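Local structure of substrate-binding protein (Synechococcus sp., 6WPN) at residues Asp230-Gly235 and Ala402-Ile407; Gly180-Phe185 and Leu236-Val241. The protein probably binds a sugar or oligosaccharide ligand in the periplasm, as a substrate-binding component of a transport system. One frame throughout, in Å; residues are numbered along the deposited sequence.

In the fold
The two interactions meet on one continuous run of chain, residues 230-241. Gly235 ends the first segment of interaction 1, and Leu236 opens the second segment of interaction 2. Interaction 1 is partly buried and lies farther out, about 26 Å from the centre of the chain to the centre of the contact, against about 21 Å for interaction 2. It joins the ends of helices 219-233 and 388-403, and combines an aromatic contact with arginine bonds to a helix-end carbonyl. Interaction 2 is buried and joins two loops by apolar and CH-pi packing. Tyr232 bridges them: its OH bonds to Arg239 O, and its ring rests on Val241.

Interaction 1 of 2, residues Asp230-Gly235 and Ala402-Ile407; sequences DLYREG and AMLGQI
Tyr232 packs against Met403, present as selenomethionine, and the two side chains cross at about a right angle. CB of Tyr232 lies 3.7 Å from CG of Met403. With the Tyr232 CG anti to its own nitrogen (chi1 -169°), the ring reaches along the end of helix 388-403. The Tyr232 CG then meets Met403 CB at 3.8 Å. Farther out, CD2 of Tyr232 is 3.2 Å from Met403 O, which approaches the ring obliquely. Met403 SE lies 5.0 Å from the Tyr232 ring centroid, a Met-aromatic contact at an oblique angle. CE2 of Tyr232 is still near Met403 O, at 3.7 Å. The hydroxyl end comes loosely to Leu404, with Tyr232 OH 4.2 Å from Leu404 CD2. At the tip, Tyr232 OH is hydrogen-bonded to Arg239 O. With an alanine here, Met403 would probably lose its aromatic partner and Arg239 O the hydroxyl that donates to it.

Next along the chain, Arg233 grips Ala402 O side-on. Arg233 NE donates to Ala402 O at 2.9 Å and Arg233 NH2 to the same atom at 2.8 Å; the oxygen lies in the guanidinium plane. Gly405 N also bonds to Ala402 O, so three donors hold it. Gly405 CA lies over one face of the guanidinium. Gly405 has positive phi and forms the Schellman motif that ends helix 388-403. The positive charge probably suits the C-terminal end of this helix, where carbonyl oxygens point outward. The contact thus ties the last turn of helix 219-233 to that of helix 388-403, with Ala402 and Ile407 also touching Ala412 of helix 409-427.

Interaction 2 of 2, residues Gly180-Phe185 and Leu236-Val241; sequences GRYGLF and LLPREV
Pro238 and Val241 make the two CH-pi contacts, one with each aromatic ring of 180-185. Pro238 CG lies over a face of the Tyr182 ring, 3.9 Å from its centroid and 25° off the normal. Val241 CG1 is set more squarely: it stands 3.7 Å from the centroid of the Phe185 ring and 6° off the normal. The Phe185 CG is turned away from its own backbone N (chi1 -172°), which brings the ring to Val241.

Apolar contacts fill in around these. Pro238 CG is wedged between the two rings and also touches Phe185 CD2 at 3.6 Å. Leu184 CD2 meets Leu237 CD2, likewise at 3.6 Å. Glu240 CG comes to the edge of the Phe185 ring, while its OE2 forms a salt bridge with Arg248.

Both segments are loops between helices. Residues 180-185 lead from helix 168-179 toward helix 195-202, and 236-241 lead from helix 219-233 to helix 246-254. Residues 239-241 begin a 3-10 turn, in which Val241 N bonds to Pro238 O. The chain belongs to the bacterial extracellular solute-binding proteins, a family with a two-lobed fold; here the contact fastens helix connections to one another.

Backbone oxygens form the third group, at van der Waals range. Leu236 O lies at the edge of the Tyr182 ring, near its plane, 3.4 Å from CD1. Leu237 O approaches CE1 of Tyr182 obliquely, at 3.4 Å. In the other direction, Leu184 O abuts Pro238 CD at 3.4 Å. Beyond the two segments, Arg176 makes a cation-pi contact with Tyr182, and Phe185 also packs on Ala249 and Leu252 of helix 246-254.

Interaction 1 of 2, residues Asp230-Gly235 and Ala402-Ile407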
loop_
_atom_site.group_PDB
_atom_site.type_symbol
_atom_site.label_atom_id
_atom_site.label_comp_id
_atom_site.label_asym_id
_atom_site.label_seq_id
_atom_site.Cartn_x
_atom_site.Cartn_y
_atom_site.Cartn_z
ATOM N N ASP A 230 2.375 23.521 7.253
ATOM C CA ASP A 230 2.315 24.096 8.594
ATOM C C ASP A 230 2.762 23.094 9.655
ATOM O O ASP A 230 3.423 23.470 10.629
ATOM C CB ASP A 230 0.896 24.585 8.886
ATOM C CG ASP A 230 0.480 25.744 7.995
ATOM O OD1 ASP A 230 1.368 26.469 7.492
ATOM O OD2 ASP A 230 -0.741 25.936 7.801
ATOM N N LEU A 231 2.418 21.818 9.490
ATOM C CA LEU A 231 2.877 20.812 10.442
ATOM C C LEU A 231 4.400 20.768 10.492
ATOM O O LEU A 231 5.000 20.762 11.572
ATOM C CB LEU A 231 2.311 19.438 10.079
ATOM C CG LEU A 231 0.863 19.128 10.465
ATOM C CD1 LEU A 231 0.529 17.691 10.116
ATOM C CD2 LEU A 231 0.620 19.382 11.933
ATOM N N TYR A 232 5.044 20.772 9.324
ATOM C CA TYR A 232 6.500 20.689 9.296
ATOM C C TYR A 232 7.134 21.956 9.855
ATOM O O TYR A 232 8.081 21.888 10.647
ATOM C CB TYR A 232 6.991 20.442 7.871
ATOM C CG TYR A 232 8.455 20.086 7.821
ATOM C CD1 TYR A 232 8.875 18.776 8.025
ATOM C CD2 TYR A 232 9.420 21.059 7.617
ATOM C CE1 TYR A 232 10.212 18.443 7.993
ATOM C CE2 TYR A 232 10.764 20.733 7.588
ATOM C CZ TYR A 232 11.151 19.424 7.777
ATOM O OH TYR A 232 12.481 19.093 7.746
ATOM N N ARG A 233 6.622 23.120 9.457
ATOM C CA ARG A 233 7.245 24.373 9.857
ATOM C C ARG A 233 7.141 24.607 11.357
ATOM O O ARG A 233 8.009 25.267 11.936
ATOM C CB ARG A 233 6.604 25.538 9.105
ATOM C CG ARG A 233 6.806 25.508 7.603
ATOM C CD ARG A 233 6.569 26.889 7.020
ATOM N NE ARG A 233 6.759 26.924 5.576
ATOM C CZ ARG A 233 6.596 28.013 4.831
ATOM N NH1 ARG A 233 6.237 29.153 5.403
ATOM N NH2 ARG A 233 6.793 27.961 3.521
ATOM N N GLU A 234 6.107 24.071 12.001
ATOM C CA GLU A 234 5.901 24.251 13.430
ATOM C C GLU A 234 6.670 23.247 14.279
ATOM O O GLU A 234 6.430 23.174 15.486
ATOM C CB GLU A 234 4.410 24.161 13.757
ATOM C CG GLU A 234 3.584 25.284 13.169
ATOM C CD GLU A 234 2.115 25.191 13.544
ATOM O OE1 GLU A 234 1.755 24.304 14.354
ATOM O OE2 GLU A 234 1.323 26.012 13.031
ATOM N N GLY A 235 7.585 22.483 13.690
ATOM C CA GLY A 235 8.366 21.530 14.454
ATOM C C GLY A 235 7.603 20.310 14.912
ATOM O O GLY A 235 8.077 19.587 15.794
ATOM N N ALA A 402 8.042 23.844 0.060
ATOM C CA ALA A 402 7.249 24.685 0.945
ATOM C C ALA A 402 7.496 24.357 2.410
ATOM O O ALA A 402 7.474 25.260 3.255
ATOM C CB ALA A 402 5.763 24.542 0.618
HETATM N N MSE A 403 7.736 23.090 2.729
HETATM C CA MSE A 403 8.001 22.685 4.103
HETATM C C MSE A 403 9.322 23.252 4.592
HETATM O O MSE A 403 9.438 23.668 5.744
HETATM C CB MSE A 403 8.011 21.163 4.223
HETATM C CG MSE A 403 6.638 20.526 4.149
HETATM SE SE MSE A 403 6.783 18.598 3.948
HETATM C CE MSE A 403 5.426 18.032 5.236
ATOM N N LEU A 404 10.320 23.269 3.712
ATOM C CA LEU A 404 11.622 23.829 4.050
ATOM C C LEU A 404 11.630 25.352 4.052
ATOM O O LEU A 404 12.679 25.951 4.318
ATOM C CB LEU A 404 12.685 23.311 3.078
ATOM C CG LEU A 404 13.028 21.824 3.185
ATOM C CD1 LEU A 404 13.943 21.393 2.048
ATOM C CD2 LEU A 404 13.676 21.535 4.528
ATOM N N GLY A 405 10.493 25.988 3.777
ATOM C CA GLY A 405 10.423 27.433 3.777
ATOM C C GLY A 405 11.032 28.112 2.573
ATOM O O GLY A 405 11.315 29.312 2.635
ATOM N N GLN A 406 11.251 27.389 1.473
ATOM C CA GLN A 406 11.816 28.023 0.286
ATOM C C GLN A 406 10.749 28.743 -0.529
ATOM O O GLN A 406 11.055 29.729 -1.204
ATOM C CB GLN A 406 12.538 26.986 -0.577
ATOM C CG GLN A 406 13.727 26.339 0.117
ATOM C CD GLN A 406 14.152 25.035 -0.533
ATOM O OE1 GLN A 406 13.668 24.675 -1.608
ATOM N NE2 GLN A 406 15.041 24.306 0.132
ATOM N N ILE A 407 9.507 28.259 -0.490
ATOM C CA ILE A 407 8.369 28.903 -1.134
ATOM C C ILE A 407 7.160 28.748 -0.213
ATOM O O ILE A 407 7.187 27.996 0.763
ATOM C CB ILE A 407 8.060 28.310 -2.528
ATOM C CG1 ILE A 407 7.758 26.812 -2.420
ATOM C CG2 ILE A 407 9.217 28.532 -3.488
ATOM C CD1 ILE A 407 7.443 26.163 -3.744
#

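Interaction 2 of 2, residues Gly180-Phe185 and Leu236-Val241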
loop_
_atom_site.group_PDB
_atom_site.type_symbol
_atom_site.label_atom_id
_atom_site.label_comp_id
_atom_site.label_asym_id
_atom_site.label_seq_id
_atom_site.Cartn_x
_atom_site.Cartn_y
_atom_site.Cartn_z
ATOM N N GLY A 180 8.333 15.628 23.876
ATOM C CA GLY A 180 9.453 15.829 22.990
ATOM C C GLY A 180 9.522 14.869 21.828
ATOM O O GLY A 180 10.306 15.102 20.898
ATOM N N ARG A 181 8.706 13.823 21.823
ATOM C CA ARG A 181 8.691 12.862 20.738
ATOM C C ARG A 181 7.731 13.339 19.653
ATOM O O ARG A 181 7.098 14.390 19.766
ATOM C CB ARG A 181 8.302 11.477 21.259
ATOM C CG ARG A 181 9.455 10.639 21.793
ATOM C CD ARG A 181 10.133 11.268 22.996
ATOM N NE ARG A 181 11.198 10.426 23.524
ATOM C CZ ARG A 181 11.998 10.764 24.533
ATOM N NH1 ARG A 181 11.868 11.950 25.117
ATOM N NH2 ARG A 181 12.931 9.920 24.953
ATOM N N TYR A 182 7.624 12.567 18.581
ATOM C CA TYR A 182 6.825 12.949 17.427
ATOM C C TYR A 182 5.532 12.146 17.363
ATOM O O TYR A 182 5.514 10.947 17.662
ATOM C CB TYR A 182 7.648 12.778 16.144
ATOM C CG TYR A 182 8.751 13.806 16.053
ATOM C CD1 TYR A 182 8.494 15.088 15.583
ATOM C CD2 TYR A 182 10.041 13.513 16.490
ATOM C CE1 TYR A 182 9.496 16.040 15.518
ATOM C CE2 TYR A 182 11.053 14.461 16.430
ATOM C CZ TYR A 182 10.770 15.721 15.943
ATOM O OH TYR A 182 11.758 16.675 15.876
ATOM N N GLY A 183 4.452 12.815 16.948
ATOM C CA GLY A 183 3.154 12.168 16.895
ATOM C C GLY A 183 2.966 11.249 15.708
ATOM O O GLY A 183 2.251 10.245 15.812
ATOM N N LEU A 184 3.568 11.577 14.567
ATOM C CA LEU A 184 3.414 10.761 13.368
ATOM C C LEU A 184 4.577 11.038 12.422
ATOM O O LEU A 184 5.388 11.940 12.643
ATOM C CB LEU A 184 2.069 11.024 12.679
ATOM C CG LEU A 184 1.929 12.333 11.906
ATOM C CD1 LEU A 184 0.719 12.269 10.986
ATOM C CD2 LEU A 184 1.827 13.532 12.858
ATOM N N PHE A 185 4.642 10.241 11.355
ATOM C CA PHE A 185 5.740 10.312 10.392
ATOM C C PHE A 185 5.165 9.957 9.029
ATOM O O PHE A 185 4.874 8.787 8.773
ATOM C CB PHE A 185 6.865 9.345 10.775
ATOM C CG PHE A 185 8.113 9.479 9.940
ATOM C CD1 PHE A 185 8.132 9.100 8.606
ATOM C CD2 PHE A 185 9.284 9.946 10.511
ATOM C CE1 PHE A 185 9.278 9.217 7.850
ATOM C CE2 PHE A 185 10.439 10.061 9.762
ATOM C CZ PHE A 185 10.439 9.698 8.428
ATOM N N LEU A 236 6.444 20.044 14.312
ATOM C CA LEU A 236 5.589 18.942 14.727
ATOM C C LEU A 236 5.920 17.637 14.028
ATOM O O LEU A 236 5.594 16.568 14.556
ATOM C CB LEU A 236 4.124 19.296 14.467
ATOM C CG LEU A 236 3.662 20.563 15.190
ATOM C CD1 LEU A 236 2.181 20.806 14.952
ATOM C CD2 LEU A 236 3.974 20.489 16.675
ATOM N N LEU A 237 6.535 17.699 12.865
ATOM C CA LEU A 237 6.959 16.498 12.170
ATOM C C LEU A 237 8.463 16.320 12.294
ATOM O O LEU A 237 9.199 17.303 12.406
ATOM C CB LEU A 237 6.579 16.562 10.693
ATOM C CG LEU A 237 5.079 16.508 10.432
ATOM C CD1 LEU A 237 4.812 16.542 8.935
ATOM C CD2 LEU A 237 4.496 15.254 11.069
ATOM N N PRO A 238 8.945 15.079 12.288
ATOM C CA PRO A 238 10.397 14.858 12.273
ATOM C C PRO A 238 11.016 15.538 11.061
ATOM O O PRO A 238 10.436 15.553 9.974
ATOM C CB PRO A 238 10.528 13.333 12.195
ATOM C CG PRO A 238 9.214 12.803 12.698
ATOM C CD PRO A 238 8.186 13.815 12.273
ATOM N N ARG A 239 12.195 16.127 11.257
ATOM C CA ARG A 239 12.800 16.881 10.168
ATOM C C ARG A 239 13.146 15.990 8.983
ATOM O O ARG A 239 13.175 16.463 7.843
ATOM C CB ARG A 239 14.052 17.609 10.648
ATOM C CG ARG A 239 13.791 18.823 11.504
ATOM C CD ARG A 239 15.118 19.421 11.919
ATOM N NE ARG A 239 14.979 20.615 12.744
ATOM C CZ ARG A 239 15.990 21.193 13.384
ATOM N NH1 ARG A 239 15.782 22.281 14.113
ATOM N NH2 ARG A 239 17.210 20.675 13.298
ATOM N N GLU A 240 13.365 14.697 9.218
ATOM C CA GLU A 240 13.813 13.807 8.159
ATOM C C GLU A 240 12.667 13.226 7.344
ATOM O O GLU A 240 12.902 12.313 6.546
ATOM C CB GLU A 240 14.669 12.672 8.736
ATOM C CG GLU A 240 13.948 11.746 9.716
ATOM C CD GLU A 240 14.184 12.119 11.173
ATOM O OE1 GLU A 240 14.395 13.318 11.462
ATOM O OE2 GLU A 240 14.174 11.203 12.029
ATOM N N VAL A 241 11.442 13.736 7.507
ATOM C CA VAL A 241 10.376 13.296 6.616
ATOM C C VAL A 241 10.627 13.776 5.194
ATOM O O VAL A 241 10.162 13.142 4.242
ATOM C CB VAL A 241 8.988 13.768 7.096
ATOM C CG1 VAL A 241 8.623 13.132 8.438
ATOM C CG2 VAL A 241 8.936 15.275 7.183
#